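PDB 3JTX: aminotransferase from Neisseria meningitidis Z2491, which carries pyridoxal phosphate on a lysine as a Schiff base and probably transfers amino groups between amino acids and 2-oxo acids. Local coordinates for residues G118-P126 against V165-F173. Numbering follows the deposited sequence.
Sequences GIKPAIVSP and VWKRTKLVF
Strands 122-126 and 169-173 run parallel, their axes 27° apart. A122 pairs with T169 and V124 with V172. A122 N donates to R168 O and its carbonyl accepts from K170 N; V124 N and O bond likewise to L171 O and F173 N. Three residue steps thus face two. K170 and L171 form a beta bulge opposite I123, with K170 in a helix-like backbone conformation (psi -24°). L171 N is left buried without a partner, 3.9 Å from A122 O.

The R168 side chain runs back alongside the loop before strand 122-126 and grips it. Its chain bends at chi3 (-81°), and NH1 meets K120 O at 2.6 Å, in the guanidinium plane. I119 CG1 rests on R168 CD at 3.6 Å. NE and NH2 form salt bridges with E164 and E143, so all three nitrogens are engaged.

On one face, I123 lies beside L171 and points the same way. I123 CG2 also reaches F173 CE2 at 3.6 Å, while L171 CD2 sits over the centre of the F173 ring. On the other face, V124 CG2 touches T169 CG2 at 3.9 Å and W166 CZ3 at 4.1 Å. T169 OG1 donates to V165 O at 2.9 Å, tying the strand start to the helix.

The pair lies within the mixed sheet of the fold type I PLP-dependent enzymes. Strand 143-148 flanks 122-127, and 203-207 flanks 169-175. Helices 100-111 and 131-139 pack on the I123 and F173 face; W158 touches V124 and V172 on the other.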
loop_
_atom_site.group_PDB
_atom_site.type_symbol
_atom_site.label_atom_id
_atom_site.label_comp_id
_atom_site.label_asym_id
_atom_site.label_seq_id
_atom_site.Cartn_x
_atom_site.Cartn_y
_atom_site.Cartn_z
ATOM N N GLY A 118 -0.542 -14.470 -26.370
ATOM C CA GLY A 118 0.908 -14.442 -26.510
ATOM C C GLY A 118 1.450 -13.070 -26.880
ATOM O O GLY A 118 2.667 -12.902 -27.041
ATOM N N ILE A 119 0.560 -12.082 -27.004
ATOM C CA ILE A 119 0.944 -10.748 -27.491
ATOM C C ILE A 119 1.321 -9.824 -26.319
ATOM O O ILE A 119 0.518 -9.619 -25.396
ATOM C CB ILE A 119 -0.183 -10.136 -28.383
ATOM C CG1 ILE A 119 0.336 -8.905 -29.142
ATOM C CG2 ILE A 119 -1.441 -9.821 -27.556
ATOM C CD1 ILE A 119 1.419 -9.232 -30.197
ATOM N N LYS A 120 2.538 -9.282 -26.338
ATOM C CA LYS A 120 3.026 -8.489 -25.195
ATOM C C LYS A 120 2.388 -7.093 -25.162
ATOM O O LYS A 120 2.531 -6.321 -26.114
ATOM C CB LYS A 120 4.549 -8.376 -25.215
ATOM C CG LYS A 120 5.139 -8.027 -23.859
ATOM C CD LYS A 120 6.624 -8.351 -23.818
ATOM C CE LYS A 120 7.238 -8.013 -22.481
ATOM N NZ LYS A 120 8.663 -8.479 -22.417
ATOM N N PRO A 121 1.678 -6.770 -24.071
ATOM C CA PRO A 121 1.002 -5.478 -24.021
ATOM C C PRO A 121 1.982 -4.331 -23.826
ATOM O O PRO A 121 3.015 -4.502 -23.174
ATOM C CB PRO A 121 0.066 -5.623 -22.820
ATOM C CG PRO A 121 0.776 -6.577 -21.916
ATOM C CD PRO A 121 1.544 -7.510 -22.802
ATOM N N ALA A 122 1.641 -3.172 -24.388
ATOM C CA ALA A 122 2.472 -1.990 -24.338
ATOM C C ALA A 122 1.854 -0.890 -23.462
ATOM O O ALA A 122 0.623 -0.753 -23.357
ATOM C CB ALA A 122 2.711 -1.457 -25.748
ATOM N N ILE A 123 2.720 -0.112 -22.839
ATOM C CA ILE A 123 2.325 1.151 -22.200
ATOM C C ILE A 123 3.209 2.242 -22.768
ATOM O O ILE A 123 4.402 2.006 -23.036
ATOM C CB ILE A 123 2.452 1.064 -20.667
ATOM C CG1 ILE A 123 1.313 0.182 -20.127
ATOM C CG2 ILE A 123 2.451 2.445 -20.026
ATOM C CD1 ILE A 123 1.313 0.010 -18.630
ATOM N N VAL A 124 2.632 3.428 -22.991
ATOM C CA VAL A 124 3.390 4.561 -23.528
ATOM C C VAL A 124 3.597 5.611 -22.430
ATOM O O VAL A 124 2.652 5.957 -21.729
ATOM C CB VAL A 124 2.697 5.216 -24.738
ATOM C CG1 VAL A 124 3.495 6.457 -25.185
ATOM C CG2 VAL A 124 2.578 4.235 -25.907
ATOM N N SER A 125 4.840 6.093 -22.293
ATOM C CA SER A 125 5.252 7.069 -21.287
ATOM C C SER A 125 5.905 8.273 -21.939
ATOM O O SER A 125 6.522 8.142 -22.989
ATOM C CB SER A 125 6.269 6.435 -20.315
ATOM O OG SER A 125 6.881 7.410 -19.462
ATOM N N PRO A 126 5.805 9.459 -21.305
ATOM C CA PRO A 126 6.649 10.548 -21.780
ATOM C C PRO A 126 8.122 10.208 -21.552
ATOM O O PRO A 126 8.439 9.294 -20.763
ATOM C CB PRO A 126 6.217 11.727 -20.903
ATOM C CG PRO A 126 5.740 11.074 -19.650
ATOM C CD PRO A 126 5.022 9.861 -20.125
ATOM N N VAL A 165 2.798 -0.709 -32.355
ATOM C CA VAL A 165 2.784 -0.507 -30.906
ATOM C C VAL A 165 1.425 0.019 -30.448
ATOM O O VAL A 165 0.864 -0.498 -29.488
ATOM C CB VAL A 165 3.879 0.464 -30.467
ATOM C CG1 VAL A 165 3.765 0.778 -28.962
ATOM C CG2 VAL A 165 5.257 -0.115 -30.812
ATOM N N TRP A 166 0.895 1.047 -31.119
ATOM C CA TRP A 166 -0.408 1.604 -30.707
ATOM C C TRP A 166 -1.475 0.524 -30.605
ATOM O O TRP A 166 -2.261 0.525 -29.667
ATOM C CB TRP A 166 -0.902 2.726 -31.631
ATOM C CG TRP A 166 -0.263 4.043 -31.394
ATOM C CD1 TRP A 166 0.475 4.764 -32.287
ATOM C CD2 TRP A 166 -0.277 4.805 -30.175
ATOM N NE1 TRP A 166 0.928 5.921 -31.696
ATOM C CE2 TRP A 166 0.472 5.975 -30.404
ATOM C CE3 TRP A 166 -0.861 4.613 -28.920
ATOM C CZ2 TRP A 166 0.666 6.944 -29.417
ATOM C CZ3 TRP A 166 -0.666 5.569 -27.936
ATOM C CH2 TRP A 166 0.095 6.721 -28.189
ATOM N N LYS A 167 -1.489 -0.411 -31.555
ATOM C CA LYS A 167 -2.500 -1.464 -31.548
ATOM C C LYS A 167 -2.425 -2.375 -30.317
ATOM O O LYS A 167 -3.430 -2.980 -29.959
ATOM C CB LYS A 167 -2.429 -2.289 -32.825
ATOM C CG LYS A 167 -2.940 -1.551 -34.057
ATOM C CD LYS A 167 -2.725 -2.375 -35.327
ATOM C CE LYS A 167 -3.409 -1.730 -36.530
ATOM N NZ LYS A 167 -3.302 -2.561 -37.760
ATOM N N ARG A 168 -1.247 -2.450 -29.684
ATOM C CA ARG A 168 -1.030 -3.233 -28.467
ATOM C C ARG A 168 -1.018 -2.375 -27.187
ATOM O O ARG A 168 -0.715 -2.898 -26.118
ATOM C CB ARG A 168 0.338 -3.946 -28.516
ATOM C CG ARG A 168 0.570 -4.845 -29.687
ATOM C CD ARG A 168 1.857 -5.675 -29.530
ATOM N NE ARG A 168 3.057 -4.924 -29.899
ATOM C CZ ARG A 168 4.050 -4.593 -29.077
ATOM N NH1 ARG A 168 4.029 -4.923 -27.794
ATOM N NH2 ARG A 168 5.084 -3.917 -29.553
ATOM N N THR A 169 -1.283 -1.072 -27.295
ATOM C CA THR A 169 -1.114 -0.170 -26.158
ATOM C C THR A 169 -2.342 -0.171 -25.257
ATOM O O THR A 169 -3.449 0.139 -25.699
ATOM C CB THR A 169 -0.782 1.263 -26.616
ATOM O OG1 THR A 169 0.497 1.263 -27.258
ATOM C CG2 THR A 169 -0.753 2.247 -25.422
ATOM N N LYS A 170 -2.136 -0.485 -23.978
ATOM C CA LYS A 170 -3.235 -0.620 -23.027
ATOM C C LYS A 170 -3.430 0.620 -22.176
ATOM O O LYS A 170 -4.518 0.856 -21.644
ATOM C CB LYS A 170 -2.992 -1.830 -22.105
ATOM C CG LYS A 170 -2.722 -3.158 -22.841
ATOM C CD LYS A 170 -3.889 -3.595 -23.722
ATOM C CE LYS A 170 -3.509 -4.773 -24.608
ATOM N NZ LYS A 170 -4.545 -5.051 -25.660
ATOM N N LEU A 171 -2.370 1.407 -22.018
ATOM C CA LEU A 171 -2.413 2.577 -21.158
ATOM C C LEU A 171 -1.371 3.576 -21.636
ATOM O O LEU A 171 -0.318 3.195 -22.146
ATOM C CB LEU A 171 -2.148 2.181 -19.698
ATOM C CG LEU A 171 -2.262 3.258 -18.620
ATOM C CD1 LEU A 171 -2.908 2.726 -17.350
ATOM C CD2 LEU A 171 -0.880 3.873 -18.322
ATOM N N VAL A 172 -1.704 4.857 -21.518
ATOM C CA VAL A 172 -0.778 5.934 -21.799
ATOM C C VAL A 172 -0.693 6.789 -20.546
ATOM O O VAL A 172 -1.724 7.126 -19.961
ATOM C CB VAL A 172 -1.305 6.753 -22.991
ATOM C CG1 VAL A 172 -0.613 8.069 -23.110
ATOM C CG2 VAL A 172 -1.183 5.926 -24.296
ATOM N N PHE A 173 0.520 7.127 -20.111
ATOM C CA PHE A 173 0.708 8.088 -19.006
ATOM C C PHE A 173 0.841 9.517 -19.540
ATOM O O PHE A 173 1.512 9.744 -20.551
ATOM C CB PHE A 173 1.997 7.811 -18.242
ATOM C CG PHE A 173 1.970 6.574 -17.414
ATOM C CD1 PHE A 173 1.214 6.522 -16.262
ATOM C CD2 PHE A 173 2.730 5.472 -17.774
ATOM C CE1 PHE A 173 1.201 5.378 -15.474
ATOM C CE2 PHE A 173 2.730 4.326 -16.981
ATOM C CZ PHE A 173 1.963 4.292 -15.837
#